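PDB 3EMU: leucine rich repeat and phosphatase domain containing protein from Entamoeba histolytica, which probably belongs to the dual specificity phosphatases, hydrolases of phosphate monoesters, although an apparently altered signature loop leaves its activity uncertain. Local coordinates for residues 119-124 and 129-134; 16-21 and 28-33; 101-106 and 139-144; 53-58 and 80-85. All blocks are in the same frame, centred on the assembly; numbering follows the deposited sequence. Where two conformers were deposited one is given.

Interaction 1. Residues 119-124 and 129-134; sequences NAFNKV and PLIDIE
Ile131 pushes its CD1 methyl between two side chains of helix 117-127, Phe121 and Val124. The methyl sits 3.7 Å from Phe121 CE1 and 3.8 Å from Val124 CG1, so one carbon makes both contacts. It comes to the ring obliquely, neither squarely over the face nor at the rim, and Phe121 CD1 lies slightly farther from Ile131 CD1 at 4.1 Å. What lets it reach is an extended chain: with chi1 at -168° and chi2 at 164°, CG1 and CD1 run straight out from the backbone, which aims this side chain at the helix. Against Val124 the isoleucine crosses at about a right angle, meeting only the CG1 branch.

The loop 129-134 is the linker between helix 117-127 and helix 135-151 in the phosphatase domain, and it passes across the side of the helix it has just left, near Phe121 and Val124. Its backbone is held at Asp132 by Val98 and at Glu134 N by Asn99 OD1, both in the loop between strand 89-94 and helix 100-112, where this family carries its phosphate-binding loop. Glu134 then takes the N-cap position of the next helix.

Ile133 arrives differently. Its CD1 lies near the plane of the Phe121 ring, at the edge, 4.3 Å from CE1. The opposite edge of that ring has Asn122 ND2 in plane, near Phe121 CD2. Phe121 reaches the loop because its CG lies opposite the backbone N (chi1 179°), which carries the ring out alongside the two isoleucines, while Ile106 of helix 100-112 packs against both Phe121 and Ile133.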
loop_
_atom_site.group_PDB
_atom_site.type_symbol
_atom_site.label_atom_id
_atom_site.label_comp_id
_atom_site.label_asym_id
_atom_site.label_seq_id
_atom_site.Cartn_x
_atom_site.Cartn_y
_atom_site.Cartn_z
ATOM N N ASN A 119 14.629 -4.790 0.469
ATOM C CA ASN A 119 14.873 -3.582 1.233
ATOM C C ASN A 119 13.585 -2.788 1.489
ATOM O O ASN A 119 13.441 -2.115 2.526
ATOM C CB ASN A 119 15.880 -2.695 0.503
ATOM C CG ASN A 119 17.379 -3.102 0.733
ATOM O OD1 ASN A 119 18.260 -2.646 -0.025
ATOM N ND2 ASN A 119 17.670 -3.883 1.784
ATOM N N ALA A 120 12.679 -2.809 0.508
ATOM C CA ALA A 120 11.342 -2.171 0.645
ATOM C C ALA A 120 10.500 -3.016 1.658
ATOM O O ALA A 120 9.794 -2.472 2.509
ATOM C CB ALA A 120 10.636 -2.068 -0.727
ATOM N N PHE A 121 10.618 -4.336 1.559
ATOM C CA PHE A 121 10.020 -5.221 2.552
ATOM C C PHE A 121 10.483 -4.918 3.998
ATOM O O PHE A 121 9.660 -4.713 4.905
ATOM C CB PHE A 121 10.264 -6.698 2.205
ATOM C CG PHE A 121 9.673 -7.622 3.225
ATOM C CD1 PHE A 121 8.356 -8.088 3.078
ATOM C CD2 PHE A 121 10.388 -7.923 4.411
ATOM C CE1 PHE A 121 7.788 -8.910 4.062
ATOM C CE2 PHE A 121 9.820 -8.716 5.395
ATOM C CZ PHE A 121 8.525 -9.216 5.230
ATOM N N ASN A 122 11.795 -4.836 4.193
ATOM C CA ASN A 122 12.349 -4.616 5.520
ATOM C C ASN A 122 11.984 -3.279 6.143
ATOM O O ASN A 122 11.719 -3.192 7.360
ATOM C CB ASN A 122 13.863 -4.705 5.486
ATOM C CG ASN A 122 14.347 -6.096 5.265
ATOM O OD1 ASN A 122 15.492 -6.290 4.887
ATOM N ND2 ASN A 122 13.495 -7.085 5.498
ATOM N N LYS A 123 12.036 -2.237 5.319
ATOM C CA LYS A 123 11.578 -0.945 5.715
ATOM C C LYS A 123 10.106 -0.951 6.200
ATOM O O LYS A 123 9.798 -0.364 7.238
ATOM C CB LYS A 123 11.754 0.057 4.554
ATOM C CG LYS A 123 11.080 1.419 4.828
ATOM C CD LYS A 123 11.614 2.563 3.936
ATOM C CE LYS A 123 11.089 3.948 4.429
ATOM N NZ LYS A 123 11.927 5.131 3.922
ATOM N N VAL A 124 9.198 -1.556 5.441
ATOM C CA VAL A 124 7.812 -1.635 5.880
ATOM C C VAL A 124 7.702 -2.488 7.160
ATOM O O VAL A 124 7.104 -2.063 8.164
ATOM C CB VAL A 124 6.868 -2.191 4.785
ATOM C CG1 VAL A 124 5.449 -2.451 5.367
ATOM C CG2 VAL A 124 6.795 -1.219 3.591
ATOM N N PRO A 129 5.163 -4.288 12.319
ATOM C CA PRO A 129 5.624 -5.657 12.673
ATOM C C PRO A 129 4.607 -6.764 12.385
ATOM O O PRO A 129 4.989 -7.902 12.244
ATOM C CB PRO A 129 5.906 -5.568 14.189
ATOM C CG PRO A 129 5.816 -4.045 14.539
ATOM C CD PRO A 129 4.888 -3.467 13.511
ATOM N N LEU A 130 3.339 -6.414 12.214
ATOM C CA LEU A 130 2.306 -7.410 11.884
ATOM C C LEU A 130 2.279 -7.881 10.425
ATOM O O LEU A 130 1.490 -8.750 10.066
ATOM C CB LEU A 130 0.916 -6.878 12.269
ATOM C CG LEU A 130 0.674 -6.643 13.778
ATOM C CD1 LEU A 130 -0.815 -6.434 14.053
ATOM C CD2 LEU A 130 1.224 -7.814 14.632
ATOM N N ILE A 131 3.120 -7.296 9.582
ATOM C CA ILE A 131 3.238 -7.722 8.187
ATOM C C ILE A 131 3.254 -9.258 7.990
ATOM O O ILE A 131 4.070 -10.006 8.589
ATOM C CB ILE A 131 4.494 -7.046 7.519
ATOM C CG1 ILE A 131 4.488 -7.235 6.006
ATOM C CG2 ILE A 131 5.834 -7.481 8.194
ATOM C CD1 ILE A 131 5.466 -6.286 5.276
ATOM N N ASP A 132 2.373 -9.752 7.126
ATOM C CA ASP A 132 2.358 -11.191 6.879
ATOM C C ASP A 132 1.807 -11.489 5.508
ATOM O O ASP A 132 0.613 -11.774 5.323
ATOM C CB ASP A 132 1.583 -11.931 7.989
ATOM C CG ASP A 132 1.643 -13.455 7.835
ATOM O OD1 ASP A 132 2.491 -13.988 7.061
ATOM O OD2 ASP A 132 0.802 -14.115 8.473
ATOM N N ILE A 133 2.692 -11.404 4.527
ATOM C CA ILE A 133 2.229 -11.379 3.144
ATOM C C ILE A 133 2.296 -12.781 2.620
ATOM O O ILE A 133 3.327 -13.395 2.743
ATOM C CB ILE A 133 3.098 -10.392 2.252
ATOM C CG1 ILE A 133 3.000 -8.982 2.829
ATOM C CG2 ILE A 133 2.651 -10.456 0.758
ATOM C CD1 ILE A 133 4.007 -7.948 2.277
ATOM N N GLU A 134 1.222 -13.280 2.024
ATOM C CA GLU A 134 1.255 -14.597 1.372
ATOM C C GLU A 134 2.327 -14.727 0.269
ATOM O O GLU A 134 2.569 -13.799 -0.500
ATOM C CB GLU A 134 -0.128 -14.955 0.810
ATOM C CG GLU A 134 -1.243 -14.971 1.854
ATOM C CD GLU A 134 -2.623 -15.311 1.259
ATOM O OE1 GLU A 134 -2.951 -14.945 0.096
ATOM O OE2 GLU A 134 -3.400 -15.966 1.996
#

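Interaction 2. Residues 16-21 and 28-33; sequences YIHLGS and VDYIHN
His18 and Tyr30 make the whole of this contact, and its polar part is a single hydrogen bond: His18 ND1 to Tyr30 OH, 2.6 Å. Either group could be the donor, and the angle of 144° shows a short bond that is noticeably bent. The hydroxyl lies near the imidazole plane, at the ring edge, and ND1 lies near the plane of the tyrosine ring in turn.

The aromatic part follows from that meeting. The two planes are almost perpendicular, at 89°, with centroids 5.4 Å apart, but the rings are offset obliquely and form neither a stack nor an edge-to-face pair. Only the phenol end of Tyr30 is involved: CZ is 3.5 Å and CE2 3.6 Å from His18 ND1. Tyr30 spans the gap from helix 28-33 because its chi1 of -180° sends the ring straight out from the helix toward the strand.

Apolar neighbours complete the setting. Ile36, at the start of strand 36-42, touches both side chains, Pro10 packs on Tyr30, and Leu91 of strand 89-94 packs on His18. Backbone bonds from His18 to Val90 and Ile92 hold strand 17-21 in the central sheet of the phosphatase fold, parallel to 89-94. The contact therefore ties the short helix 28-33 back to the sheet strand that precedes it.

Because the imidazole is buried and ND1 meets the hydroxyl, the bond would fix how the histidine ring is turned about its CB-CG bond, and it gives a buried nitrogen a polar partner whichever of the two supplies the proton.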
loop_
_atom_site.group_PDB
_atom_site.type_symbol
_atom_site.label_atom_id
_atom_site.label_comp_id
_atom_site.label_asym_id
_atom_site.label_seq_id
_atom_site.Cartn_x
_atom_site.Cartn_y
_atom_site.Cartn_z
ATOM N N TYR A 16 2.426 11.428 3.970
ATOM C CA TYR A 16 1.235 11.220 3.101
ATOM C C TYR A 16 0.747 9.761 2.903
ATOM O O TYR A 16 -0.299 9.546 2.308
ATOM C CB TYR A 16 1.438 11.875 1.726
ATOM C CG TYR A 16 1.816 13.329 1.791
ATOM C CD1 TYR A 16 1.077 14.228 2.571
ATOM C CD2 TYR A 16 2.924 13.809 1.093
ATOM C CE1 TYR A 16 1.427 15.567 2.654
ATOM C CE2 TYR A 16 3.281 15.130 1.159
ATOM C CZ TYR A 16 2.534 16.012 1.938
ATOM O OH TYR A 16 2.895 17.345 1.990
ATOM N N ILE A 17 1.507 8.778 3.380
ATOM C CA ILE A 17 1.220 7.367 3.133
ATOM C C ILE A 17 0.932 6.641 4.452
ATOM O O ILE A 17 1.790 6.559 5.368
ATOM C CB ILE A 17 2.440 6.654 2.478
ATOM C CG1 ILE A 17 2.914 7.386 1.205
ATOM C CG2 ILE A 17 2.164 5.142 2.244
ATOM C CD1 ILE A 17 1.946 7.366 0.038
ATOM N N HIS A 18 -0.276 6.069 4.520
ATOM C CA HIS A 18 -0.716 5.379 5.732
ATOM C C HIS A 18 -1.209 3.987 5.371
ATOM O O HIS A 18 -1.881 3.770 4.360
ATOM C CB HIS A 18 -1.780 6.209 6.453
ATOM C CG HIS A 18 -1.344 7.613 6.794
ATOM N ND1 HIS A 18 -0.992 8.001 8.079
ATOM C CD2 HIS A 18 -1.263 8.735 6.031
ATOM C CE1 HIS A 18 -0.713 9.295 8.092
ATOM N NE2 HIS A 18 -0.851 9.761 6.860
ATOM N N LEU A 19 -0.824 3.049 6.213
ATOM C CA LEU A 19 -1.149 1.650 6.053
ATOM C C LEU A 19 -2.160 1.200 7.160
ATOM O O LEU A 19 -1.916 1.410 8.363
ATOM C CB LEU A 19 0.136 0.858 6.166
ATOM C CG LEU A 19 0.058 -0.627 5.897
ATOM C CD1 LEU A 19 -0.619 -0.902 4.555
ATOM C CD2 LEU A 19 1.471 -1.199 5.979
ATOM N N GLY A 20 -3.287 0.631 6.743
ATOM C CA GLY A 20 -4.309 0.201 7.705
ATOM C C GLY A 20 -5.207 -0.986 7.310
ATOM O O GLY A 20 -4.978 -1.672 6.294
ATOM N N SER A 21 -6.246 -1.203 8.117
ATOM C CA SER A 21 -7.208 -2.288 7.926
ATOM C C SER A 21 -8.615 -1.688 7.790
ATOM O O SER A 21 -8.837 -0.520 8.161
ATOM C CB SER A 21 -7.177 -3.214 9.143
ATOM O OG SER A 21 -7.548 -2.491 10.314
ATOM N N VAL A 28 -11.869 7.999 12.321
ATOM C CA VAL A 28 -12.148 9.222 11.585
ATOM C C VAL A 28 -11.368 10.438 12.055
ATOM O O VAL A 28 -11.074 11.337 11.261
ATOM C CB VAL A 28 -13.658 9.545 11.567
ATOM C CG1 VAL A 28 -14.364 8.594 10.630
ATOM C CG2 VAL A 28 -14.243 9.436 12.991
ATOM N N ASP A 29 -11.020 10.464 13.335
ATOM C CA ASP A 29 -10.199 11.535 13.828
ATOM C C ASP A 29 -8.743 11.399 13.324
ATOM O O ASP A 29 -8.099 12.388 13.031
ATOM C CB ASP A 29 -10.229 11.588 15.350
ATOM C CG ASP A 29 -9.868 12.958 15.885
ATOM O OD1 ASP A 29 -10.354 13.966 15.305
ATOM O OD2 ASP A 29 -9.099 13.032 16.875
ATOM N N TYR A 30 -8.219 10.179 13.301
ATOM C CA TYR A 30 -6.919 9.931 12.713
ATOM C C TYR A 30 -6.870 10.417 11.260
ATOM O O TYR A 30 -5.914 11.043 10.843
ATOM C CB TYR A 30 -6.581 8.434 12.750
ATOM C CG TYR A 30 -5.221 8.085 12.157
ATOM C CD1 TYR A 30 -4.125 7.856 12.973
ATOM C CD2 TYR A 30 -5.054 8.008 10.788
ATOM C CE1 TYR A 30 -2.895 7.545 12.433
ATOM C CE2 TYR A 30 -3.828 7.701 10.231
ATOM C CZ TYR A 30 -2.756 7.474 11.044
ATOM O OH TYR A 30 -1.553 7.141 10.475
ATOM N N ILE A 31 -7.910 10.090 10.503
ATOM C CA ILE A 31 -8.045 10.513 9.145
ATOM C C ILE A 31 -8.048 12.048 9.072
ATOM O O ILE A 31 -7.277 12.658 8.320
ATOM C CB ILE A 31 -9.340 9.883 8.564
ATOM C CG1 ILE A 31 -9.116 8.383 8.334
ATOM C CG2 ILE A 31 -9.811 10.575 7.291
ATOM C CD1 ILE A 31 -10.330 7.667 7.739
ATOM N N HIS A 32 -8.896 12.684 9.876
ATOM C CA HIS A 32 -9.027 14.151 9.902
ATOM C C HIS A 32 -7.713 14.830 10.268
ATOM O O HIS A 32 -7.292 15.770 9.637
ATOM C CB HIS A 32 -10.137 14.595 10.887
ATOM C CG HIS A 32 -10.240 16.086 11.059
ATOM N ND1 HIS A 32 -9.576 16.770 12.055
ATOM C CD2 HIS A 32 -10.917 17.024 10.351
ATOM C CE1 HIS A 32 -9.835 18.064 11.951
ATOM N NE2 HIS A 32 -10.648 18.245 10.926
ATOM N N ASN A 33 -7.073 14.346 11.318
ATOM C CA ASN A 33 -5.839 14.991 11.780
ATOM C C ASN A 33 -4.599 14.779 10.880
ATOM O O ASN A 33 -3.612 15.484 11.013
ATOM C CB ASN A 33 -5.503 14.575 13.231
ATOM C CG ASN A 33 -6.521 15.109 14.278
ATOM O OD1 ASN A 33 -7.459 15.874 13.962
ATOM N ND2 ASN A 33 -6.330 14.690 15.537
#

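Interaction 3. Residues 101-106 and 139-144; sequences APAIVI and LQLKLF
Among the flat groups, it is the Ala103 carbonyl that meets Leu141: its oxygen lies 3.4 Å from Leu141 CD2, with the methyl well off the plane of the C=O group. This is a close van der Waals contact of a methyl on a backbone oxygen. The ring of Phe144, one turn beyond Leu141, also starts out toward helix 100-112, but neither its faces nor its edges touch residues 101-106; Ile73, Ala107 and Met110 pack on it instead.

Everything across the contact passes through the forked end of Leu141. Its CD1 branch settles by Ala103 and Ile106, 4.1 Å from Ala103 CB and 4.0 Å from Ile106 CG2. With chi2 at 175°, CD1 continues the line of the chain to these two side chains, while CD2 makes the closer approach, to the carbonyl oxygen. On the facing helix, Ile106 holds CG1 beside its own backbone N (chi1 -67°), which leaves CG2 for the leucine; the two side chains cross at about a right angle. The small side chain of Ala103 is consistent with the close approach here, its CA 7.4 Å from that of Leu141.

All three touching residues are buried. Near the start of helix 100-112, which in this family follows the phosphate-binding loop, Ala101 N bonds to Ser94 OG; that serine probably takes the place of the usual nucleophilic cysteine. Helix 135-151 packs against one side of it, with Leu141 also touching Ala107 and Phe117. Helix 68-85 packs nearby, placing Leu69 on Ala103 and Ala76 on Ile104, while Gln140 OE1 accepts from Tyr70 N.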
loop_
_atom_site.group_PDB
_atom_site.type_symbol
_atom_site.label_atom_id
_atom_site.label_comp_id
_atom_site.label_asym_id
_atom_site.label_seq_id
_atom_site.Cartn_x
_atom_site.Cartn_y
_atom_site.Cartn_z
ATOM N N ALA A 101 -2.640 -4.993 1.642
ATOM C CA ALA A 101 -2.279 -3.577 1.733
ATOM C C ALA A 101 -0.733 -3.369 1.867
ATOM O O ALA A 101 -0.152 -2.462 1.217
ATOM C CB ALA A 101 -3.037 -2.838 2.831
ATOM N N PRO A 102 -0.072 -4.186 2.710
ATOM C CA PRO A 102 1.387 -4.001 2.801
ATOM C C PRO A 102 2.142 -4.331 1.491
ATOM O O PRO A 102 3.128 -3.650 1.192
ATOM C CB PRO A 102 1.800 -4.953 3.928
ATOM C CG PRO A 102 0.501 -5.091 4.795
ATOM C CD PRO A 102 -0.610 -5.035 3.793
ATOM N N ALA A 103 1.683 -5.344 0.745
ATOM C CA ALA A 103 2.264 -5.688 -0.552
ATOM C C ALA A 103 2.208 -4.484 -1.518
ATOM O O ALA A 103 3.204 -4.176 -2.182
ATOM C CB ALA A 103 1.586 -6.917 -1.168
ATOM N N ILE A 104 1.066 -3.799 -1.569
ATOM C CA ILE A 104 0.937 -2.592 -2.375
ATOM C C ILE A 104 1.903 -1.495 -1.935
ATOM O O ILE A 104 2.481 -0.800 -2.786
ATOM C CB ILE A 104 -0.546 -2.046 -2.413
ATOM C CG1 ILE A 104 -1.435 -2.955 -3.239
ATOM C CG2 ILE A 104 -0.643 -0.600 -2.993
ATOM C CD1 ILE A 104 -1.022 -3.064 -4.703
ATOM N N VAL A 105 2.027 -1.288 -0.625
ATOM C CA VAL A 105 2.914 -0.254 -0.099
ATOM C C VAL A 105 4.380 -0.559 -0.466
ATOM O O VAL A 105 5.156 0.343 -0.810
ATOM C CB VAL A 105 2.723 -0.031 1.448
ATOM C CG1 VAL A 105 3.840 0.798 2.055
ATOM C CG2 VAL A 105 1.354 0.652 1.755
ATOM N N ILE A 106 4.747 -1.835 -0.393
ATOM C CA ILE A 106 6.036 -2.266 -0.846
ATOM C C ILE A 106 6.291 -1.932 -2.355
ATOM O O ILE A 106 7.319 -1.336 -2.658
ATOM C CB ILE A 106 6.271 -3.739 -0.550
ATOM C CG1 ILE A 106 6.360 -3.953 0.977
ATOM C CG2 ILE A 106 7.556 -4.239 -1.271
ATOM C CD1 ILE A 106 6.477 -5.428 1.419
ATOM N N LEU A 139 5.969 -13.291 -4.615
ATOM C CA LEU A 139 6.359 -13.672 -5.943
ATOM C C LEU A 139 5.972 -12.608 -6.992
ATOM O O LEU A 139 6.798 -12.239 -7.841
ATOM C CB LEU A 139 5.665 -14.975 -6.258
ATOM C CG LEU A 139 6.303 -15.997 -7.161
ATOM C CD1 LEU A 139 7.753 -16.246 -6.753
ATOM C CD2 LEU A 139 5.444 -17.285 -7.060
ATOM N N GLN A 140 4.729 -12.127 -6.943
ATOM C CA GLN A 140 4.299 -11.018 -7.810
ATOM C C GLN A 140 5.091 -9.723 -7.592
ATOM O O GLN A 140 5.264 -8.920 -8.514
ATOM C CB GLN A 140 2.801 -10.735 -7.637
ATOM C CG GLN A 140 1.917 -11.873 -8.133
ATOM C CD GLN A 140 0.403 -11.588 -7.988
ATOM O OE1 GLN A 140 -0.119 -10.643 -8.609
ATOM N NE2 GLN A 140 -0.302 -12.427 -7.206
ATOM N N LEU A 141 5.542 -9.502 -6.360
ATOM C CA LEU A 141 6.363 -8.323 -6.083
ATOM C C LEU A 141 7.735 -8.482 -6.747
ATOM O O LEU A 141 8.301 -7.526 -7.247
ATOM C CB LEU A 141 6.497 -8.080 -4.580
ATOM C CG LEU A 141 5.238 -7.465 -3.908
ATOM C CD1 LEU A 141 5.440 -7.385 -2.392
ATOM C CD2 LEU A 141 4.852 -6.071 -4.501
ATOM N N LYS A 142 8.234 -9.719 -6.753
ATOM C CA LYS A 142 9.491 -10.014 -7.416
ATOM C C LYS A 142 9.374 -9.851 -8.933
ATOM O O LYS A 142 10.327 -9.480 -9.575
ATOM C CB LYS A 142 10.011 -11.410 -7.017
ATOM C CG LYS A 142 10.667 -11.366 -5.668
ATOM C CD LYS A 142 10.985 -12.758 -5.147
ATOM C CE LYS A 142 11.512 -12.709 -3.689
ATOM N NZ LYS A 142 11.605 -14.096 -3.097
ATOM N N LEU A 143 8.202 -10.157 -9.481
ATOM C CA LEU A 143 7.936 -9.938 -10.883
ATOM C C LEU A 143 7.970 -8.465 -11.178
ATOM O O LEU A 143 8.504 -8.045 -12.190
ATOM C CB LEU A 143 6.558 -10.436 -11.252
ATOM C CG LEU A 143 6.501 -11.455 -12.383
ATOM C CD1 LEU A 143 6.741 -12.833 -11.765
ATOM C CD2 LEU A 143 5.140 -11.469 -13.086
ATOM N N PHE A 144 7.382 -7.678 -10.297
ATOM C CA PHE A 144 7.460 -6.242 -10.459
ATOM C C PHE A 144 8.917 -5.731 -10.402
ATOM O O PHE A 144 9.280 -4.845 -11.159
ATOM C CB PHE A 144 6.604 -5.546 -9.397
ATOM C CG PHE A 144 6.596 -4.036 -9.495
ATOM C CD1 PHE A 144 6.265 -3.401 -10.680
ATOM C CD2 PHE A 144 6.888 -3.261 -8.380
ATOM C CE1 PHE A 144 6.244 -2.002 -10.761
ATOM C CE2 PHE A 144 6.876 -1.860 -8.426
ATOM C CZ PHE A 144 6.551 -1.224 -9.620
#

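Interaction 4. Residues 53-58 and 80-85; sequences QCDILR and IIRSIQ
Asp55 and Arg82 form a salt bridge at the surface, joining the edge strand 55-59 of the phosphatase domain's central sheet to helix 68-85, which packs against that sheet. Both side chains leave their backbones toward each other.

Asp55 CB lies in the plane of the Arg82 guanidinium, off its edge, 3.8 Å from NH2. CG is closer, 3.3 Å from the same nitrogen. From there the carboxylate divides unequally: OD1 carries the bridge, 2.8 Å from Arg82 NH2, whereas OD2 stays 4.0 Å from that nitrogen and makes a long, weak ion pair with Arg86. The aspartate is thus shared, very unevenly, between two arginines, and its negative charge would ease the closeness of Arg82 NE to Arg86 NH2.

Arg82 comes across from its helix as a straight chain through chi1 and chi2, then bends at chi3 (99°), which swings the guanidinium round to the aspartate. Two conformers were deposited for this arginine and the bridge is described for one of them, so it need not be permanent. The same helix also packs on the sheet through Ile80, which touches Leu40 and Ile92.

The planes of carboxylate and guanidinium stand 51° apart, and one oxygen faces one nitrogen: OD1 on NH2, from an oblique direction.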
loop_
_atom_site.group_PDB
_atom_site.type_symbol
_atom_site.label_atom_id
_atom_site.label_comp_id
_atom_site.label_asym_id
_atom_site.label_seq_id
_atom_site.Cartn_x
_atom_site.Cartn_y
_atom_site.Cartn_z
ATOM N N GLN A 53 -17.345 9.934 0.834
ATOM C CA GLN A 53 -16.968 11.328 1.155
ATOM C C GLN A 53 -15.489 11.603 0.759
ATOM O O GLN A 53 -15.041 12.761 0.726
ATOM C CB GLN A 53 -17.166 11.602 2.656
ATOM N N CYS A 54 -14.750 10.522 0.461
ATOM C CA CYS A 54 -13.315 10.563 0.126
ATOM C C CYS A 54 -13.049 10.242 -1.352
ATOM O O CYS A 54 -13.920 9.708 -2.046
ATOM C CB CYS A 54 -12.562 9.536 0.992
ATOM S SG CYS A 54 -12.125 10.087 2.672
ATOM N N ASP A 55 -11.845 10.555 -1.837
ATOM C CA ASP A 55 -11.365 9.953 -3.097
ATOM C C ASP A 55 -11.120 8.460 -2.879
ATOM O O ASP A 55 -10.397 8.083 -1.973
ATOM C CB ASP A 55 -10.047 10.590 -3.551
ATOM C CG ASP A 55 -10.230 11.649 -4.625
ATOM O OD1 ASP A 55 -10.737 11.291 -5.715
ATOM O OD2 ASP A 55 -9.803 12.814 -4.397
ATOM N N ILE A 56 -11.704 7.615 -3.710
ATOM C CA ILE A 56 -11.578 6.189 -3.485
ATOM C C ILE A 56 -11.206 5.414 -4.733
ATOM O O ILE A 56 -11.740 5.663 -5.795
ATOM C CB ILE A 56 -12.878 5.577 -2.905
ATOM C CG1 ILE A 56 -13.112 6.114 -1.495
ATOM C CG2 ILE A 56 -12.780 4.054 -2.842
ATOM C CD1 ILE A 56 -14.219 5.429 -0.755
ATOM N N LEU A 57 -10.287 4.472 -4.592
ATOM C CA LEU A 57 -9.998 3.548 -5.659
ATOM C C LEU A 57 -9.945 2.144 -5.070
ATOM O O LEU A 57 -9.296 1.899 -4.062
ATOM C CB LEU A 57 -8.672 3.889 -6.325
ATOM C CG LEU A 57 -8.224 2.879 -7.376
ATOM C CD1 LEU A 57 -9.243 2.830 -8.473
ATOM C CD2 LEU A 57 -6.856 3.183 -7.940
ATOM N N ARG A 58 -10.643 1.217 -5.711
ATOM C CA ARG A 58 -10.643 -0.178 -5.293
ATOM C C ARG A 58 -9.822 -0.997 -6.274
ATOM O O ARG A 58 -10.065 -0.934 -7.480
ATOM C CB ARG A 58 -12.081 -0.753 -5.244
ATOM N N ILE A 80 -1.812 6.840 -5.736
ATOM C CA ILE A 80 -0.953 7.324 -4.635
ATOM C C ILE A 80 -0.194 8.627 -4.964
ATOM O O ILE A 80 -0.119 9.553 -4.163
ATOM C CB ILE A 80 0.036 6.241 -4.184
ATOM C CG1 ILE A 80 -0.734 5.044 -3.602
ATOM C CG2 ILE A 80 1.028 6.787 -3.161
ATOM C CD1 ILE A 80 0.129 3.840 -3.265
ATOM N N ILE A 81 0.407 8.697 -6.142
ATOM C CA ILE A 81 1.189 9.892 -6.456
ATOM C C ILE A 81 0.243 11.077 -6.647
ATOM O O ILE A 81 0.557 12.185 -6.236
ATOM C CB ILE A 81 2.186 9.662 -7.662
ATOM C CG1 ILE A 81 3.410 8.958 -7.126
ATOM C CG2 ILE A 81 2.648 10.996 -8.234
ATOM C CD1 ILE A 81 4.169 8.216 -8.120
ATOM N N ARG A 82 -0.933 10.849 -7.231
ATOM C CA ARG A 82 -1.965 11.899 -7.273
ATOM C C ARG A 82 -2.231 12.524 -5.912
ATOM O O ARG A 82 -2.574 13.696 -5.812
ATOM C CB ARG A 82 -3.291 11.374 -7.830
ATOM C CG ARG A 82 -4.423 12.397 -7.796
ATOM C CD ARG A 82 -5.696 11.857 -8.448
ATOM N NE ARG A 82 -6.703 11.340 -7.513
ATOM C CZ ARG A 82 -7.654 10.462 -7.855
ATOM N NH1 ARG A 82 -7.722 9.983 -9.087
ATOM N NH2 ARG A 82 -8.542 10.047 -6.968
ATOM N N SER A 83 -2.062 11.756 -4.836
ATOM C CA SER A 83 -2.397 12.272 -3.520
ATOM C C SER A 83 -1.206 13.022 -2.929
ATOM O O SER A 83 -1.367 14.020 -2.212
ATOM C CB SER A 83 -2.918 11.127 -2.585
ATOM O OG SER A 83 -2.994 11.509 -1.213
ATOM N N ILE A 84 -0.011 12.497 -3.172
ATOM C CA ILE A 84 1.214 13.190 -2.775
ATOM C C ILE A 84 1.266 14.599 -3.452
ATOM O O ILE A 84 1.582 15.610 -2.824
ATOM C CB ILE A 84 2.450 12.376 -3.177
ATOM C CG1 ILE A 84 2.613 11.154 -2.242
ATOM C CG2 ILE A 84 3.681 13.279 -3.155
ATOM C CD1 ILE A 84 3.615 10.104 -2.687
ATOM N N GLN A 85 0.897 14.630 -4.725
ATOM C CA GLN A 85 0.795 15.845 -5.493
ATOM C C GLN A 85 -0.122 16.927 -4.873
ATOM O O GLN A 85 0.201 18.118 -4.932
ATOM C CB GLN A 85 0.288 15.479 -6.876
ATOM C CG GLN A 85 0.069 16.656 -7.755
ATOM C CD GLN A 85 -0.300 16.234 -9.182
ATOM O OE1 GLN A 85 -0.454 17.077 -10.065
ATOM N NE2 GLN A 85 -0.431 14.925 -9.411
#

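Along the chain the order is interaction 2, interaction 4, then interaction 3, with interaction 1 nested inside the loop that interaction 3 closes. Interactions 2 and 4, with centres about 13 Å apart, both reach the central sheet, and Ile17 of the first packs on Ile80 and Ile84 of the second. Interactions 1 and 3, with centres about 10 Å apart, lie among the helices and the loop 129-134 and share the neighbourhood of Ile106. Leu19 connects the two groups, touching Ala101 and Val105 of helix 100-112 as well as Val124. Interactions 3 and 4, with centres about 19 Å apart, do not touch. The four sample the sheet and the helices packed on it within one phosphatase domain.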